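Local coordinates for bottromycin amidohydrolase (Streptomyces purpureus, PDB 6I5S), which probably hydrolyses the thiazoline-bearing intermediate of bottromycin biosynthesis, as a dinuclear zinc amidohydrolase that acts as the gatekeeper of the pathway, at residues T382-A385 / Y386-M389; D430-D433 / L434-W438. All coordinates share one frame; numbering follows the deposited sequence.

Contact 1 (T382-A385 / Y386-M389)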
# COMPACT_ATOMS: atom_id res chain seq x y z
N THR A 382 -6.04 -6.94 3.91
CA THR A 382 -6.66 -7.76 2.89
C THR A 382 -8.13 -7.42 2.66
O THR A 382 -8.43 -6.61 1.77
CB THR A 382 -6.49 -9.27 3.22
OG1 THR A 382 -7.09 -9.63 4.48
CG2 THR A 382 -5.03 -9.67 3.24
N ALA A 383 -9.04 -8.11 3.35
CA ALA A 383 -10.48 -7.98 3.10
C ALA A 383 -10.98 -6.53 3.04
O ALA A 383 -11.78 -6.19 2.18
CB ALA A 383 -11.24 -8.74 4.19
N ASP A 384 -10.56 -5.67 3.98
CA ASP A 384 -11.09 -4.31 3.96
C ASP A 384 -10.49 -3.50 2.83
O ASP A 384 -11.12 -2.57 2.32
CB ASP A 384 -10.86 -3.64 5.31
CG ASP A 384 -12.02 -3.86 6.28
OD1 ASP A 384 -12.92 -4.65 5.95
OD2 ASP A 384 -12.05 -3.23 7.35
N ALA A 385 -9.27 -3.84 2.41
CA ALA A 385 -8.70 -3.17 1.23
C ALA A 385 -9.41 -3.60 -0.05
O ALA A 385 -9.67 -2.79 -0.94
CB ALA A 385 -7.21 -3.43 1.12
N TYR A 386 -9.76 -4.87 -0.18
CA TYR A 386 -10.52 -5.25 -1.36
C TYR A 386 -11.87 -4.53 -1.36
O TYR A 386 -12.35 -4.09 -2.40
CB TYR A 386 -10.72 -6.76 -1.41
CG TYR A 386 -9.38 -7.49 -1.60
CD1 TYR A 386 -8.57 -7.20 -2.69
CD2 TYR A 386 -8.93 -8.45 -0.70
CE1 TYR A 386 -7.35 -7.82 -2.88
CE2 TYR A 386 -7.68 -9.10 -0.87
CZ TYR A 386 -6.90 -8.76 -1.97
OH TYR A 386 -5.68 -9.37 -2.23
N ASP A 387 -12.46 -4.34 -0.19
CA ASP A 387 -13.73 -3.60 -0.12
C ASP A 387 -13.58 -2.13 -0.51
O ASP A 387 -14.42 -1.59 -1.27
CB ASP A 387 -14.36 -3.70 1.29
CG ASP A 387 -15.08 -5.01 1.51
OD1 ASP A 387 -15.19 -5.81 0.55
OD2 ASP A 387 -15.56 -5.23 2.63
N VAL A 388 -12.53 -1.47 -0.03
CA VAL A 388 -12.37 -0.04 -0.35
C VAL A 388 -12.10 0.16 -1.84
O VAL A 388 -12.44 1.21 -2.41
CB VAL A 388 -11.24 0.60 0.50
CG1 VAL A 388 -9.83 0.29 -0.03
CG2 VAL A 388 -11.49 2.11 0.59
N MET A 389 -11.50 -0.83 -2.49
CA MET A 389 -11.27 -0.79 -3.94
C MET A 389 -12.47 -1.20 -4.76
O MET A 389 -12.43 -1.10 -6.02
CB MET A 389 -10.09 -1.69 -4.29
CG MET A 389 -8.75 -1.17 -3.80
SD MET A 389 -7.30 -2.12 -4.38
CE MET A 389 -7.61 -3.73 -3.66
O HOH W 1 -13.50 -8.19 1.16
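The Y386 ring lies against the carbonyl of T382, its CD2 3.1 Å from T382 O, while the amide N of Y386 donates to that same oxygen at 2.9 Å. With CG beside the backbone N and anti to the carbonyl carbon (chi1 -66°), the ring is carried back along this first turn, and its OH reaches the backbone oxygen of G89. Replacing the tyrosine by alanine would probably leave G89 O without that hydrogen-bond partner and open a gap against strand 84-95, where the ring now packs on V91. Tight packing continues at A385 O, which accepts from M389 N and is also approached by V388 CG1 at 3.2 Å and by M389 CE at 3.5 Å, the methionine chain bending at chi3 (-62°) to bring its methyl back. These contacts belong to the short helix 383-388, which starts directly after helix 374-381. T382 occupies the N-cap position, but its side chain makes no capping bond; OG1 is hydrogen-bonded to L378 O instead. On the solvent side, at the partly exposed A383 and D387, a water lies 2.8 Å from A383 O and 3.0 Å from D387 OD1, bridging the two. OD1 of the buried D384 and D387 OD2 stand 4.3 Å apart, like charges whose mutual repulsion is probably offset by R342, which forms a salt bridge to each.

Contact 2 (D430-D433 / L434-W438)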
# COMPACT_ATOMS: atom_id res chain seq x y z
N ASP A 430 7.69 -19.71 -5.41
CA ASP A 430 8.13 -20.38 -4.20
C ASP A 430 9.24 -19.58 -3.51
O ASP A 430 9.63 -18.50 -3.94
CB ASP A 430 8.56 -21.84 -4.47
CG ASP A 430 9.81 -21.98 -5.29
OD1 ASP A 430 10.63 -21.07 -5.37
OD2 ASP A 430 9.99 -23.07 -5.91
N GLY A 431 9.73 -20.09 -2.39
CA GLY A 431 10.66 -19.32 -1.58
C GLY A 431 11.94 -19.02 -2.32
O GLY A 431 12.52 -17.96 -2.15
N GLU A 432 12.40 -19.95 -3.16
CA GLU A 432 13.61 -19.68 -3.91
C GLU A 432 13.34 -18.66 -4.99
O GLU A 432 14.21 -17.83 -5.28
CB GLU A 432 14.18 -20.98 -4.52
CG GLU A 432 14.69 -21.96 -3.44
CD GLU A 432 15.56 -23.10 -3.99
OE1 GLU A 432 15.59 -23.28 -5.22
OE2 GLU A 432 16.20 -23.81 -3.18
N ASP A 433 12.16 -18.70 -5.62
CA ASP A 433 11.75 -17.64 -6.55
C ASP A 433 11.74 -16.28 -5.86
O ASP A 433 12.17 -15.28 -6.43
CB ASP A 433 10.36 -17.89 -7.09
CG ASP A 433 10.26 -19.13 -7.99
OD1 ASP A 433 11.25 -19.45 -8.72
OD2 ASP A 433 9.19 -19.77 -7.95
N LEU A 434 11.24 -16.25 -4.63
CA LEU A 434 11.13 -14.96 -3.91
C LEU A 434 12.51 -14.46 -3.53
O LEU A 434 12.81 -13.28 -3.71
CB LEU A 434 10.22 -15.11 -2.69
CG LEU A 434 8.77 -15.49 -2.92
CD1 LEU A 434 8.06 -15.81 -1.64
CD2 LEU A 434 8.04 -14.35 -3.65
N ASP A 435 13.40 -15.36 -3.07
CA ASP A 435 14.77 -14.97 -2.79
C ASP A 435 15.44 -14.40 -4.03
O ASP A 435 16.20 -13.43 -3.94
CB ASP A 435 15.57 -16.18 -2.31
CG ASP A 435 15.17 -16.68 -0.94
OD1 ASP A 435 14.47 -16.01 -0.18
OD2 ASP A 435 15.64 -17.81 -0.60
N ARG A 436 15.24 -15.08 -5.18
CA ARG A 436 15.93 -14.67 -6.39
C ARG A 436 15.41 -13.31 -6.89
O ARG A 436 16.20 -12.46 -7.34
CB ARG A 436 15.72 -15.75 -7.47
CG ARG A 436 16.43 -15.53 -8.78
CD ARG A 436 16.28 -16.77 -9.69
NE ARG A 436 16.78 -17.99 -9.04
CZ ARG A 436 16.04 -19.06 -8.73
NH1 ARG A 436 14.74 -19.11 -9.01
NH2 ARG A 436 16.62 -20.10 -8.15
N LEU A 437 14.10 -13.09 -6.83
CA LEU A 437 13.53 -11.80 -7.23
C LEU A 437 14.03 -10.68 -6.34
O LEU A 437 14.44 -9.62 -6.81
CB LEU A 437 12.00 -11.83 -7.20
CG LEU A 437 11.29 -12.58 -8.35
CD1 LEU A 437 9.79 -12.75 -8.10
CD2 LEU A 437 11.49 -11.78 -9.57
N TRP A 438 14.05 -10.91 -5.04
CA TRP A 438 14.55 -9.87 -4.14
C TRP A 438 16.04 -9.61 -4.40
O TRP A 438 16.46 -8.45 -4.54
CB TRP A 438 14.28 -10.27 -2.68
CG TRP A 438 14.62 -9.23 -1.65
CD1 TRP A 438 15.54 -9.36 -0.64
CD2 TRP A 438 14.05 -7.91 -1.49
NE1 TRP A 438 15.58 -8.22 0.13
CE2 TRP A 438 14.68 -7.31 -0.37
CE3 TRP A 438 13.07 -7.18 -2.17
CZ2 TRP A 438 14.37 -6.02 0.07
CZ3 TRP A 438 12.78 -5.88 -1.72
CH2 TRP A 438 13.40 -5.35 -0.60
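Placed beside its backbone N (chi1 -67°), the carboxylate of D433 turns back toward the start of the helix, whereas R436 extends with CG anti to N (chi1 -177°) and then bends at chi3, bringing NH1 within 3.5 Å of D433 OD1. This salt bridge is long and oblique: the carboxylate and guanidinium planes are 68° apart, with OD1 at the guanidinium edge. The carbonyl oxygen of E432 lies above one guanidinium face, displaced toward its rim, and takes the amide N of R436 at 2.9 Å. At the other carboxylate oxygen, D433 OD2 accepts from D430 N at 3.0 Å on its anti side, and D433 N returns a bond to D430 OD1 at 2.8 Å. The pair forms a capping box at the first turn of helix 431-444, directly after strand 427-430. On another side of the turn, L434 CG rests 3.3 Å from D430 O, and the leucine side chain packs on L429. R34 adds a second salt bridge, to D433 OD2, so the buried carboxylate is met by R34, by the long bridge to R436 and by the N-H of D430; together with the nearby helix N-terminus, these would be expected to favour its ionised form.

Contact 1 comes first along the chain and contact 2 follows in series, with about 27 Å between their centres and about 15 Å between their nearest atoms, without touching. Each lies at the beginning of a helix, 383-388 and 431-444 respectively, and between them run strands 402-405, 421-424 and 427-430 of the mixed sheet. That sheet relates the two: side chains of contact 1 pack on its strands 84-95 and 111-116, the former also bearing the zinc ligand H94, while contact 2 begins where its strand 427-430 ends. Contact 1 is buried, its centre about 11 Å from the centre of the chain; contact 2 is partly buried, its centre about 21 Å from it.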